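Local coordinates for protein VIN1 (Oscarella pearsei, PDB 6BFI) that binds actin filaments and may play a role in cell-cell adhesion, at residues 35-40 and 97-102; 71-76 and 126-131; 408-413 and 477-482; 489-494 and 538-543. One frame throughout, in Å; residues are numbered along the deposited sequence. Where two conformers were deposited one is given.

From the N terminus, interaction 1 opens in the loop between helices 8-32 and 41-59 and closes in the turn between helices 68-97 and 102-145, joining that loop to the turn of the hairpin. Before it closes, interaction 2 has begun on helix 68-97; it ends on helix 102-145, so the two contacts cross along the chain. Interaction 2 bridges the hairpin's own two helices, its centre about 38 Å from that of interaction 1. Interactions 3 and 4 follow in series, their centres about 49 to 75 Å from those of interactions 1 and 2. They share helix 466-493, which meets helix 399-427 in interaction 3 and, near its C-terminal end, helix 524-550 in interaction 4, with about 18 Å between centres.

Interaction 1 of 4, residues 35-40 and 97-102; sequences LLKEDL and ADQGSP
Lys37 leaves its backbone with CG anti to N (chi1 -174°), bends once at chi2 (64°) and then runs straight through CD and CE, which carries NZ across to Gln99. Gln99 is built on a similar plan, with one bend at chi2, and this turns its OE1 back to meet the ammonium. The two chains approach at a slant and touch at their polar ends. Lys37 NZ donates to Gln99 OE1 over 2.7 Å; the bond lies in the carbonyl plane and falls on a lone pair, with a C=O...donor angle of 140°. Lys37 NZ also passes 3.4 Å from Gln99 CB. The backbones stay well separated, Lys37 CA and Gln99 CA being 8.2 Å apart, so this side-chain bond spans the distance by itself. Both polar ends have further partners: NZ also bonds to the carbonyl oxygen of Leu95, and Gln99 NE2 to Glu32 OE1. Asp98 to Ser101 form a type I beta turn, and the Ser101 OG then caps Gly104 N. The contact lies on the surface at one end of a helical bundle, where Gln99 rests on Ala31 of helix 8-32 and Ser101 on Leu94 of helix 68-97, just before helix 102-145 sets off.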
loop_
_atom_site.group_PDB
_atom_site.type_symbol
_atom_site.label_atom_id
_atom_site.label_comp_id
_atom_site.label_asym_id
_atom_site.label_seq_id
_atom_site.Cartn_x
_atom_site.Cartn_y
_atom_site.Cartn_z
ATOM N N LEU A 35 10.470 -48.525 -8.034
ATOM C CA LEU A 35 10.183 -48.129 -9.405
ATOM C C LEU A 35 11.418 -48.256 -10.293
ATOM O O LEU A 35 11.336 -48.798 -11.400
ATOM C CB LEU A 35 9.630 -46.701 -9.435
ATOM C CG LEU A 35 8.623 -46.397 -10.549
ATOM C CD1 LEU A 35 7.524 -47.445 -10.575
ATOM C CD2 LEU A 35 8.030 -45.010 -10.366
ATOM N N LEU A 36 12.562 -47.766 -9.815
ATOM C CA LEU A 36 13.840 -47.927 -10.501
ATOM C C LEU A 36 14.984 -47.474 -9.603
ATOM O O LEU A 36 14.979 -46.345 -9.102
ATOM C CB LEU A 36 13.860 -47.145 -11.817
ATOM C CG LEU A 36 15.151 -47.245 -12.633
ATOM C CD1 LEU A 36 15.587 -48.693 -12.788
ATOM C CD2 LEU A 36 14.970 -46.597 -13.993
ATOM N N LYS A 37 15.967 -48.348 -9.391
ATOM C CA LYS A 37 17.100 -48.026 -8.530
ATOM C C LYS A 37 17.983 -46.983 -9.204
ATOM O O LYS A 37 18.572 -47.243 -10.259
ATOM C CB LYS A 37 17.901 -49.288 -8.220
ATOM C CG LYS A 37 19.024 -49.081 -7.219
ATOM C CD LYS A 37 18.479 -48.666 -5.862
ATOM C CE LYS A 37 19.596 -48.489 -4.849
ATOM N NZ LYS A 37 19.071 -48.070 -3.521
ATOM N N GLU A 38 18.076 -45.805 -8.596
ATOM C CA GLU A 38 18.874 -44.708 -9.121
ATOM C C GLU A 38 20.124 -44.531 -8.270
ATOM O O GLU A 38 20.046 -44.540 -7.037
ATOM C CB GLU A 38 18.066 -43.410 -9.150
ATOM C CG GLU A 38 17.755 -42.904 -10.549
ATOM C CD GLU A 38 19.003 -42.550 -11.333
ATOM O OE1 GLU A 38 19.512 -43.420 -12.070
ATOM O OE2 GLU A 38 19.478 -41.401 -11.207
ATOM N N ASP A 39 21.270 -44.375 -8.930
ATOM C CA ASP A 39 22.527 -44.133 -8.235
ATOM C C ASP A 39 22.635 -42.651 -7.896
ATOM O O ASP A 39 22.684 -41.804 -8.794
ATOM C CB ASP A 39 23.707 -44.583 -9.093
ATOM C CG ASP A 39 25.041 -44.399 -8.394
ATOM O OD1 ASP A 39 25.072 -44.431 -7.146
ATOM O OD2 ASP A 39 26.060 -44.224 -9.096
ATOM N N LEU A 40 22.673 -42.341 -6.602
ATOM C CA LEU A 40 22.688 -40.963 -6.130
ATOM C C LEU A 40 24.076 -40.336 -6.149
ATOM O O LEU A 40 24.211 -39.168 -5.768
ATOM C CB LEU A 40 22.114 -40.899 -4.714
ATOM C CG LEU A 40 20.783 -41.632 -4.535
ATOM C CD1 LEU A 40 20.328 -41.605 -3.085
ATOM C CD2 LEU A 40 19.730 -41.026 -5.443
ATOM N N ALA A 97 24.575 -49.401 -1.753
ATOM C CA ALA A 97 24.752 -50.780 -1.308
ATOM C C ALA A 97 23.407 -51.447 -1.031
ATOM O O ALA A 97 23.097 -52.503 -1.592
ATOM C CB ALA A 97 25.647 -50.823 -0.068
ATOM N N ASP A 98 22.593 -50.843 -0.166
ATOM C CA ASP A 98 21.291 -51.395 0.187
ATOM C C ASP A 98 20.260 -50.279 0.234
ATOM O O ASP A 98 20.484 -49.256 0.885
ATOM C CB ASP A 98 21.342 -52.124 1.535
ATOM C CG ASP A 98 19.993 -52.687 1.947
ATOM O OD1 ASP A 98 19.167 -52.971 1.052
ATOM O OD2 ASP A 98 19.758 -52.848 3.163
ATOM N N GLN A 99 19.129 -50.489 -0.445
ATOM C CA GLN A 99 18.081 -49.473 -0.479
ATOM C C GLN A 99 17.480 -49.247 0.903
ATOM O O GLN A 99 17.152 -48.113 1.270
ATOM C CB GLN A 99 16.999 -49.877 -1.483
ATOM C CG GLN A 99 15.698 -49.089 -1.370
ATOM C CD GLN A 99 15.886 -47.598 -1.595
ATOM O OE1 GLN A 99 16.813 -47.172 -2.287
ATOM N NE2 GLN A 99 15.006 -46.795 -1.004
ATOM N N GLY A 100 17.336 -50.311 1.688
ATOM C CA GLY A 100 16.717 -50.205 2.993
ATOM C C GLY A 100 17.673 -49.852 4.114
ATOM O O GLY A 100 17.336 -50.017 5.289
ATOM N N SER A 101 18.858 -49.363 3.766
ATOM C CA SER A 101 19.868 -49.017 4.758
ATOM C C SER A 101 19.344 -47.949 5.713
ATOM O O SER A 101 19.058 -46.825 5.275
ATOM C CB SER A 101 21.140 -48.525 4.069
ATOM O OG SER A 101 22.089 -48.064 5.013
ATOM N N PRO A 102 19.194 -48.250 7.007
ATOM C CA PRO A 102 18.731 -47.208 7.940
ATOM C C PRO A 102 19.713 -46.059 8.075
ATOM O O PRO A 102 19.302 -44.891 8.111
ATOM C CB PRO A 102 18.554 -47.974 9.258
ATOM C CG PRO A 102 19.461 -49.160 9.133
ATOM C CD PRO A 102 19.447 -49.534 7.681
#

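Interaction 2 of 4, residues 71-76 and 126-131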
loop_
_atom_site.group_PDB
_atom_site.type_symbol
_atom_site.label_atom_id
_atom_site.label_comp_id
_atom_site.label_asym_id
_atom_site.label_seq_id
_atom_site.Cartn_x
_atom_site.Cartn_y
_atom_site.Cartn_z
ATOM N N LYS A 71 35.581 -13.727 11.786
ATOM C CA LYS A 71 36.619 -14.751 11.835
ATOM C C LYS A 71 36.340 -15.796 12.907
ATOM O O LYS A 71 36.797 -16.938 12.791
ATOM C CB LYS A 71 37.982 -14.102 12.077
ATOM C CG LYS A 71 38.371 -13.066 11.041
ATOM C CD LYS A 71 39.589 -12.283 11.488
ATOM C CE LYS A 71 39.975 -11.237 10.459
ATOM N NZ LYS A 71 41.086 -10.370 10.940
ATOM N N ALA A 72 35.597 -15.427 13.952
ATOM C CA ALA A 72 35.260 -16.384 15.000
ATOM C C ALA A 72 34.046 -17.231 14.640
ATOM O O ALA A 72 33.989 -18.409 15.008
ATOM C CB ALA A 72 35.010 -15.652 16.320
ATOM N N GLU A 73 33.077 -16.660 13.921
ATOM C CA GLU A 73 31.857 -17.378 13.572
ATOM C C GLU A 73 31.994 -18.223 12.313
ATOM O O GLU A 73 31.131 -19.071 12.062
ATOM C CB GLU A 73 30.699 -16.391 13.393
ATOM C CG GLU A 73 30.306 -15.648 14.660
ATOM C CD GLU A 73 29.356 -14.498 14.387
ATOM O OE1 GLU A 73 28.967 -14.315 13.214
ATOM O OE2 GLU A 73 29.002 -13.776 15.343
ATOM N N LEU A 74 33.051 -18.020 11.519
ATOM C CA LEU A 74 33.166 -18.756 10.258
ATOM C C LEU A 74 33.488 -20.240 10.450
ATOM O O LEU A 74 32.789 -21.080 9.850
ATOM C CB LEU A 74 34.193 -18.060 9.358
ATOM C CG LEU A 74 34.416 -18.588 7.942
ATOM C CD1 LEU A 74 33.150 -18.449 7.117
ATOM C CD2 LEU A 74 35.575 -17.847 7.286
ATOM N N PRO A 75 34.501 -20.635 11.228
ATOM C CA PRO A 75 34.916 -22.055 11.253
ATOM C C PRO A 75 33.798 -23.006 11.658
ATOM O O PRO A 75 33.630 -24.048 11.005
ATOM C CB PRO A 75 36.070 -22.070 12.269
ATOM C CG PRO A 75 36.635 -20.708 12.188
ATOM C CD PRO A 75 35.458 -19.794 11.976
ATOM N N PRO A 76 33.024 -22.724 12.722
ATOM C CA PRO A 76 31.968 -23.689 13.090
ATOM C C PRO A 76 30.971 -23.952 11.975
ATOM O O PRO A 76 30.603 -25.111 11.734
ATOM C CB PRO A 76 31.303 -23.033 14.308
ATOM C CG PRO A 76 32.359 -22.179 14.887
ATOM C CD PRO A 76 33.081 -21.621 13.703
ATOM N N ALA A 126 28.726 -13.793 6.960
ATOM C CA ALA A 126 29.197 -12.704 6.110
ATOM C C ALA A 126 28.162 -11.586 6.026
ATOM O O ALA A 126 28.494 -10.402 6.174
ATOM C CB ALA A 126 29.532 -13.238 4.716
ATOM N N ASP A 127 26.895 -11.947 5.786
ATOM C CA ASP A 127 25.844 -10.933 5.718
ATOM C C ASP A 127 25.746 -10.148 7.023
ATOM O O ASP A 127 25.545 -8.927 7.011
ATOM C CB ASP A 127 24.502 -11.587 5.383
ATOM C CG ASP A 127 23.399 -10.568 5.148
ATOM O OD1 ASP A 127 23.232 -10.134 3.989
ATOM O OD2 ASP A 127 22.701 -10.199 6.118
ATOM N N ARG A 128 25.894 -10.834 8.160
ATOM C CA ARG A 128 25.879 -10.150 9.448
ATOM C C ARG A 128 27.075 -9.221 9.592
ATOM O O ARG A 128 26.957 -8.140 10.181
ATOM C CB ARG A 128 25.854 -11.168 10.587
ATOM C CG ARG A 128 24.484 -11.751 10.878
ATOM C CD ARG A 128 24.545 -12.714 12.048
ATOM N NE ARG A 128 25.363 -13.884 11.743
ATOM C CZ ARG A 128 25.703 -14.810 12.632
ATOM N NH1 ARG A 128 25.299 -14.701 13.891
ATOM N NH2 ARG A 128 26.450 -15.842 12.264
ATOM N N SER A 129 28.235 -9.626 9.069
ATOM C CA SER A 129 29.392 -8.735 9.068
ATOM C C SER A 129 29.089 -7.454 8.300
ATOM O O SER A 129 29.320 -6.341 8.799
ATOM C CB SER A 129 30.603 -9.458 8.473
ATOM O OG SER A 129 31.757 -8.638 8.491
ATOM N N GLU A 130 28.549 -7.593 7.085
ATOM C CA GLU A 130 28.227 -6.418 6.277
ATOM C C GLU A 130 27.231 -5.513 6.995
ATOM O O GLU A 130 27.431 -4.294 7.079
ATOM C CB GLU A 130 27.676 -6.849 4.918
ATOM C CG GLU A 130 28.556 -7.832 4.158
ATOM C CD GLU A 130 29.864 -7.221 3.686
ATOM O OE1 GLU A 130 29.963 -5.976 3.618
ATOM O OE2 GLU A 130 30.797 -7.992 3.379
ATOM N N VAL A 131 26.155 -6.096 7.529
ATOM C CA VAL A 131 25.137 -5.288 8.197
ATOM C C VAL A 131 25.722 -4.589 9.418
ATOM O O VAL A 131 25.385 -3.435 9.709
ATOM C CB VAL A 131 23.916 -6.153 8.560
ATOM C CG1 VAL A 131 22.929 -5.358 9.401
ATOM C CG2 VAL A 131 23.240 -6.661 7.297
#
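Glu73 of helix 68-97 crosses Arg128 of helix 102-145 at a slant, OE1 lying over one face of the guanidinium. OE1 of Glu73 is 3.1 Å from NH2 of Arg128 and 3.4 Å from its CZ, above the guanidinium and near its rim, where none of its N-H bonds is directed. Carboxylate and guanidinium planes differ by 23°. What remains is a salt bridge held by charge without a directed hydrogen bond. The Glu73 chain runs extended beyond CG, whereas that of Arg128 bends at chi3 (-65°) and lays its flat end across the carboxylate. Without its carboxylate, as with an alanine at Glu73, the guanidinium is likely to lose this opposite charge and turn more freely. Helices 68-97 and 102-145 form an antiparallel hairpin, in an all-helical fold of the vinculin family, and the bridge spans its outer side. Arg128 is exposed there, and its NE has a weak bond to Met124 O on its own helix. The inward side is packed more closely: Leu74 is buried against Leu122 and Cys125 of helix 102-145, and against Val62. Pro75 and Pro76, whose N atoms have no bond to the preceding turn, kink helix 68-97 right after this buried leucine.

Interaction 3 of 4, residues 408-413 and 477-482; sequences KEFEAH and EKWLEA
Trp479 presents one face of its indole to Phe410, whose CE1 sits 3.6 Å above the indole plane, offset toward the rim. The overlap falls on the pyrrole portion: Phe410 CZ is 3.3 Å from Trp479 NE1, while Phe410 CE1 is 3.6 Å from Trp479 CE2. Ring centroids of Phe410 and the five-membered ring are 4.9 Å apart and the planes meet at 56°, an oblique pairing. Both side chains hold CG anti to the backbone N (chi1 167° for Phe410, -173° for Trp479), and they extend from facing helices and slide past one another. The CA atoms of Phe410 and Trp479 are 11.3 Å apart, a distance the two rings fill. The segments belong to helices 399-427 and 466-493 and meet in the interior of a helical bundle, the architecture of the vinculin family. Ile383 and Val452 each touch the side chains of both Phe410 and Trp479. His413 adds a lighter contact, its CD2 lying 4.1 Å from Trp479 CH2, which stands at the edge of the imidazole; the NE2 of that imidazole bonds to Val379 O. Replacing Trp479 by a leucine would probably leave Phe410 without the indole face it packs on and His413 without its ring neighbour. The indole NE1 makes weak hydrogen bonds to Ser449 OG and Thr414 OG1.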
loop_
_atom_site.group_PDB
_atom_site.type_symbol
_atom_site.label_atom_id
_atom_site.label_comp_id
_atom_site.label_asym_id
_atom_site.label_seq_id
_atom_site.Cartn_x
_atom_site.Cartn_y
_atom_site.Cartn_z
ATOM N N LYS A 408 -3.705 30.367 13.901
ATOM C CA LYS A 408 -4.737 29.429 14.332
ATOM C C LYS A 408 -5.559 28.936 13.148
ATOM O O LYS A 408 -5.899 27.746 13.068
ATOM C CB LYS A 408 -5.638 30.081 15.380
ATOM C CG LYS A 408 -6.427 29.082 16.207
ATOM C CD LYS A 408 -5.491 28.082 16.869
ATOM C CE LYS A 408 -6.258 27.006 17.620
ATOM N NZ LYS A 408 -5.340 25.993 18.214
ATOM N N GLU A 409 -5.872 29.834 12.209
ATOM C CA GLU A 409 -6.584 29.417 11.007
ATOM C C GLU A 409 -5.773 28.406 10.207
ATOM O O GLU A 409 -6.334 27.455 9.651
ATOM C CB GLU A 409 -6.932 30.632 10.146
ATOM C CG GLU A 409 -8.071 31.473 10.699
ATOM C CD GLU A 409 -8.410 32.654 9.810
ATOM O OE1 GLU A 409 -7.650 32.921 8.855
ATOM O OE2 GLU A 409 -9.438 33.314 10.066
ATOM N N PHE A 410 -4.448 28.584 10.146
ATOM C CA PHE A 410 -3.621 27.604 9.448
ATOM C C PHE A 410 -3.657 26.252 10.152
ATOM O O PHE A 410 -3.808 25.209 9.504
ATOM C CB PHE A 410 -2.177 28.086 9.324
ATOM C CG PHE A 410 -1.224 26.998 8.906
ATOM C CD1 PHE A 410 -1.077 26.664 7.570
ATOM C CD2 PHE A 410 -0.499 26.284 9.850
ATOM C CE1 PHE A 410 -0.213 25.651 7.183
ATOM C CE2 PHE A 410 0.360 25.274 9.468
ATOM C CZ PHE A 410 0.502 24.959 8.130
ATOM N N GLU A 411 -3.499 26.253 11.478
ATOM C CA GLU A 411 -3.510 24.995 12.222
ATOM C C GLU A 411 -4.817 24.239 12.004
ATOM O O GLU A 411 -4.811 23.032 11.725
ATOM C CB GLU A 411 -3.277 25.264 13.709
ATOM C CG GLU A 411 -1.863 25.724 14.038
ATOM C CD GLU A 411 -0.880 24.571 14.160
ATOM O OE1 GLU A 411 -0.389 24.331 15.282
ATOM O OE2 GLU A 411 -0.600 23.904 13.141
ATOM N N ALA A 412 -5.951 24.941 12.112
ATOM C CA ALA A 412 -7.236 24.291 11.872
ATOM C C ALA A 412 -7.366 23.829 10.426
ATOM O O ALA A 412 -7.973 22.783 10.156
ATOM C CB ALA A 412 -8.383 25.234 12.237
ATOM N N HIS A 413 -6.787 24.580 9.486
ATOM C CA HIS A 413 -6.853 24.198 8.079
ATOM C C HIS A 413 -6.131 22.875 7.831
ATOM O O HIS A 413 -6.727 21.906 7.345
ATOM C CB HIS A 413 -6.265 25.312 7.212
ATOM C CG HIS A 413 -6.229 24.990 5.751
ATOM N ND1 HIS A 413 -7.369 24.798 5.001
ATOM C CD2 HIS A 413 -5.187 24.831 4.900
ATOM C CE1 HIS A 413 -7.031 24.534 3.751
ATOM N NE2 HIS A 413 -5.713 24.547 3.663
ATOM N N GLU A 477 7.263 25.649 1.249
ATOM C CA GLU A 477 7.236 24.791 0.070
ATOM C C GLU A 477 7.220 23.312 0.442
ATOM O O GLU A 477 6.665 22.497 -0.303
ATOM C CB GLU A 477 8.421 25.109 -0.838
ATOM C CG GLU A 477 8.385 26.523 -1.395
ATOM C CD GLU A 477 9.646 26.885 -2.155
ATOM O OE1 GLU A 477 9.563 27.116 -3.381
ATOM O OE2 GLU A 477 10.722 26.933 -1.522
ATOM N N LYS A 478 7.818 22.942 1.578
ATOM C CA LYS A 478 7.687 21.563 2.039
ATOM C C LYS A 478 6.245 21.245 2.412
ATOM O O LYS A 478 5.718 20.184 2.041
ATOM C CB LYS A 478 8.616 21.306 3.225
ATOM C CG LYS A 478 10.086 21.310 2.857
ATOM C CD LYS A 478 10.373 20.257 1.803
ATOM C CE LYS A 478 11.702 20.513 1.117
ATOM N NZ LYS A 478 11.973 19.507 0.055
ATOM N N TRP A 479 5.588 22.157 3.134
ATOM C CA TRP A 479 4.188 21.944 3.481
ATOM C C TRP A 479 3.318 21.872 2.232
ATOM O O TRP A 479 2.428 21.019 2.136
ATOM C CB TRP A 479 3.694 23.048 4.415
ATOM C CG TRP A 479 2.301 22.803 4.938
ATOM C CD1 TRP A 479 1.962 22.262 6.144
ATOM C CD2 TRP A 479 1.065 23.078 4.262
ATOM N NE1 TRP A 479 0.593 22.187 6.264
ATOM C CE2 TRP A 479 0.021 22.682 5.122
ATOM C CE3 TRP A 479 0.740 23.624 3.017
ATOM C CZ2 TRP A 479 -1.322 22.814 4.776
ATOM C CZ3 TRP A 479 -0.592 23.750 2.675
ATOM C CH2 TRP A 479 -1.607 23.347 3.550
ATOM N N LEU A 480 3.563 22.758 1.262
ATOM C CA LEU A 480 2.776 22.739 0.033
ATOM C C LEU A 480 3.009 21.457 -0.756
ATOM O O LEU A 480 2.081 20.922 -1.372
ATOM C CB LEU A 480 3.103 23.962 -0.825
ATOM C CG LEU A 480 2.547 25.303 -0.344
ATOM C CD1 LEU A 480 2.971 26.435 -1.277
ATOM C CD2 LEU A 480 1.033 25.240 -0.225
ATOM N N GLU A 481 4.244 20.952 -0.755
ATOM C CA GLU A 481 4.527 19.704 -1.457
ATOM C C GLU A 481 3.784 18.536 -0.818
ATOM O O GLU A 481 3.072 17.788 -1.503
ATOM C CB GLU A 481 6.033 19.444 -1.478
ATOM C CG GLU A 481 6.410 18.052 -1.960
ATOM C CD GLU A 481 7.076 17.219 -0.879
ATOM O OE1 GLU A 481 7.849 17.788 -0.077
ATOM O OE2 GLU A 481 6.823 15.995 -0.830
ATOM N N ALA A 482 3.930 18.371 0.501
ATOM C CA ALA A 482 3.248 17.273 1.180
ATOM C C ALA A 482 1.737 17.378 1.019
ATOM O O ALA A 482 1.062 16.378 0.736
ATOM C CB ALA A 482 3.629 17.255 2.660
#

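Interaction 4 of 4, residues 489-494 and 538-543; sequences SVDGVI and ANRVIQ
Asp491 of helix 466-493 meets NH1 and NH2 of Arg540 with its two carboxylate oxygens. Its CB points toward helix 524-550, and CG stands beside the backbone N and anti to the carbonyl carbon (chi1 -63°), which brings the carboxylate to the NH1/NH2 edge of the guanidinium. Asp491 CG itself is 3.5 Å from Arg540 NH2. At the tip, Asp491 OD1 takes a hydrogen bond from Arg540 NH2 over 2.9 Å, nearly straight at 163°, from the syn side and a little out of the carboxylate plane. Asp491 OD2 accepts from Arg540 NH1 over 3.1 Å on its syn lone pair. The result is a bidentate, end-on Arg-Asp salt bridge between two helices of the all-helical vinculin-family fold, and the planes of the two groups lie only 23° apart. Arg540 arrives from the opposite direction, folded at chi2 and chi3. Its NH1 also donates to Gln543 OE1 over 3.2 Å, within the guanidinium plane but from above the amide carbonyl plane. Asp491 and Arg540 are both buried, so their charges probably balance each other away from solvent. Arg540 has a second deposited conformer, so the paired bonds are established for one of the two. Around the bridge, Arg540 and Val490 both touch Val372 of helix 344-375, Val490 packs on Leu438 of helix 432-449, and Ile542 rests on Leu568 of helix 555-569.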
loop_
_atom_site.group_PDB
_atom_site.type_symbol
_atom_site.label_atom_id
_atom_site.label_comp_id
_atom_site.label_asym_id
_atom_site.label_seq_id
_atom_site.Cartn_x
_atom_site.Cartn_y
_atom_site.Cartn_z
ATOM N N SER A 489 -3.434 11.952 -3.814
ATOM C CA SER A 489 -3.914 10.640 -3.387
ATOM C C SER A 489 -5.406 10.677 -3.073
ATOM O O SER A 489 -6.164 9.782 -3.484
ATOM C CB SER A 489 -3.121 10.158 -2.172
ATOM O OG SER A 489 -1.744 10.044 -2.482
ATOM N N VAL A 490 -5.845 11.712 -2.352
ATOM C CA VAL A 490 -7.262 11.845 -2.015
ATOM C C VAL A 490 -8.109 11.896 -3.282
ATOM O O VAL A 490 -9.128 11.202 -3.398
ATOM C CB VAL A 490 -7.485 13.079 -1.128
ATOM C CG1 VAL A 490 -8.950 13.445 -1.090
ATOM C CG2 VAL A 490 -6.974 12.809 0.278
ATOM N N ASP A 491 -7.690 12.708 -4.260
ATOM C CA ASP A 491 -8.408 12.756 -5.530
ATOM C C ASP A 491 -8.361 11.415 -6.250
ATOM O O ASP A 491 -9.297 11.070 -6.979
ATOM C CB ASP A 491 -7.837 13.857 -6.423
ATOM C CG ASP A 491 -8.012 15.242 -5.830
ATOM O OD1 ASP A 491 -8.857 15.400 -4.923
ATOM O OD2 ASP A 491 -7.311 16.174 -6.275
ATOM N N GLY A 492 -7.288 10.647 -6.058
ATOM C CA GLY A 492 -7.214 9.335 -6.679
ATOM C C GLY A 492 -8.227 8.359 -6.112
ATOM O O GLY A 492 -8.797 7.545 -6.845
ATOM N N VAL A 493 -8.469 8.422 -4.802
ATOM C CA VAL A 493 -9.437 7.511 -4.194
ATOM C C VAL A 493 -10.866 7.965 -4.468
ATOM O O VAL A 493 -11.739 7.145 -4.778
ATOM C CB VAL A 493 -9.168 7.382 -2.685
ATOM C CG1 VAL A 493 -10.259 6.554 -2.023
ATOM C CG2 VAL A 493 -7.803 6.770 -2.442
ATOM N N ILE A 494 -11.123 9.271 -4.367
ATOM C CA ILE A 494 -12.485 9.788 -4.417
ATOM C C ILE A 494 -13.130 9.500 -5.767
ATOM O O ILE A 494 -12.471 9.530 -6.815
ATOM C CB ILE A 494 -12.474 11.294 -4.097
ATOM C CG1 ILE A 494 -12.494 11.509 -2.584
ATOM C CG2 ILE A 494 -13.627 12.025 -4.767
ATOM C CD1 ILE A 494 -13.654 10.831 -1.901
ATOM N N ALA A 538 -13.377 26.000 -9.746
ATOM C CA ALA A 538 -13.164 25.598 -11.132
ATOM C C ALA A 538 -11.778 24.996 -11.327
ATOM O O ALA A 538 -11.628 23.971 -12.004
ATOM C CB ALA A 538 -13.366 26.792 -12.062
ATOM N N ASN A 539 -10.747 25.617 -10.740
ATOM C CA ASN A 539 -9.404 25.060 -10.869
ATOM C C ASN A 539 -9.282 23.717 -10.161
ATOM O O ASN A 539 -8.511 22.855 -10.599
ATOM C CB ASN A 539 -8.366 26.049 -10.344
ATOM C CG ASN A 539 -7.631 26.761 -11.464
ATOM O OD1 ASN A 539 -6.698 26.214 -12.052
ATOM N ND2 ASN A 539 -8.053 27.983 -11.771
ATOM N N ARG A 540 -10.028 23.518 -9.072
ATOM C CA ARG A 540 -10.074 22.198 -8.456
ATOM C C ARG A 540 -10.720 21.182 -9.391
ATOM O O ARG A 540 -10.292 20.020 -9.450
ATOM C CB ARG A 540 -10.817 22.268 -7.122
ATOM C CG ARG A 540 -9.949 22.778 -5.980
ATOM C CD ARG A 540 -8.869 21.763 -5.656
ATOM N NE ARG A 540 -9.451 20.530 -5.134
ATOM C CZ ARG A 540 -8.918 19.323 -5.287
ATOM N NH1 ARG A 540 -7.788 19.171 -5.963
ATOM N NH2 ARG A 540 -9.523 18.262 -4.770
ATOM N N VAL A 541 -11.747 21.601 -10.135
ATOM C CA VAL A 541 -12.320 20.726 -11.155
ATOM C C VAL A 541 -11.263 20.378 -12.195
ATOM O O VAL A 541 -11.172 19.231 -12.655
ATOM C CB VAL A 541 -13.554 21.388 -11.796
ATOM C CG1 VAL A 541 -13.973 20.641 -13.050
ATOM C CG2 VAL A 541 -14.697 21.455 -10.798
ATOM N N ILE A 542 -10.434 21.359 -12.563
ATOM C CA ILE A 542 -9.351 21.114 -13.513
ATOM C C ILE A 542 -8.394 20.060 -12.971
ATOM O O ILE A 542 -8.013 19.119 -13.678
ATOM C CB ILE A 542 -8.609 22.425 -13.833
ATOM C CG1 ILE A 542 -9.567 23.462 -14.418
ATOM C CG2 ILE A 542 -7.453 22.161 -14.788
ATOM C CD1 ILE A 542 -10.093 23.098 -15.775
ATOM N N GLN A 543 -7.987 20.203 -11.706
ATOM C CA GLN A 543 -7.013 19.278 -11.132
ATOM C C GLN A 543 -7.574 17.864 -11.041
ATOM O O GLN A 543 -6.909 16.894 -11.425
ATOM C CB GLN A 543 -6.571 19.767 -9.753
ATOM C CG GLN A 543 -5.860 21.104 -9.762
ATOM C CD GLN A 543 -5.475 21.555 -8.370
ATOM O OE1 GLN A 543 -5.377 20.744 -7.447
ATOM N NE2 GLN A 543 -5.261 22.857 -8.207
#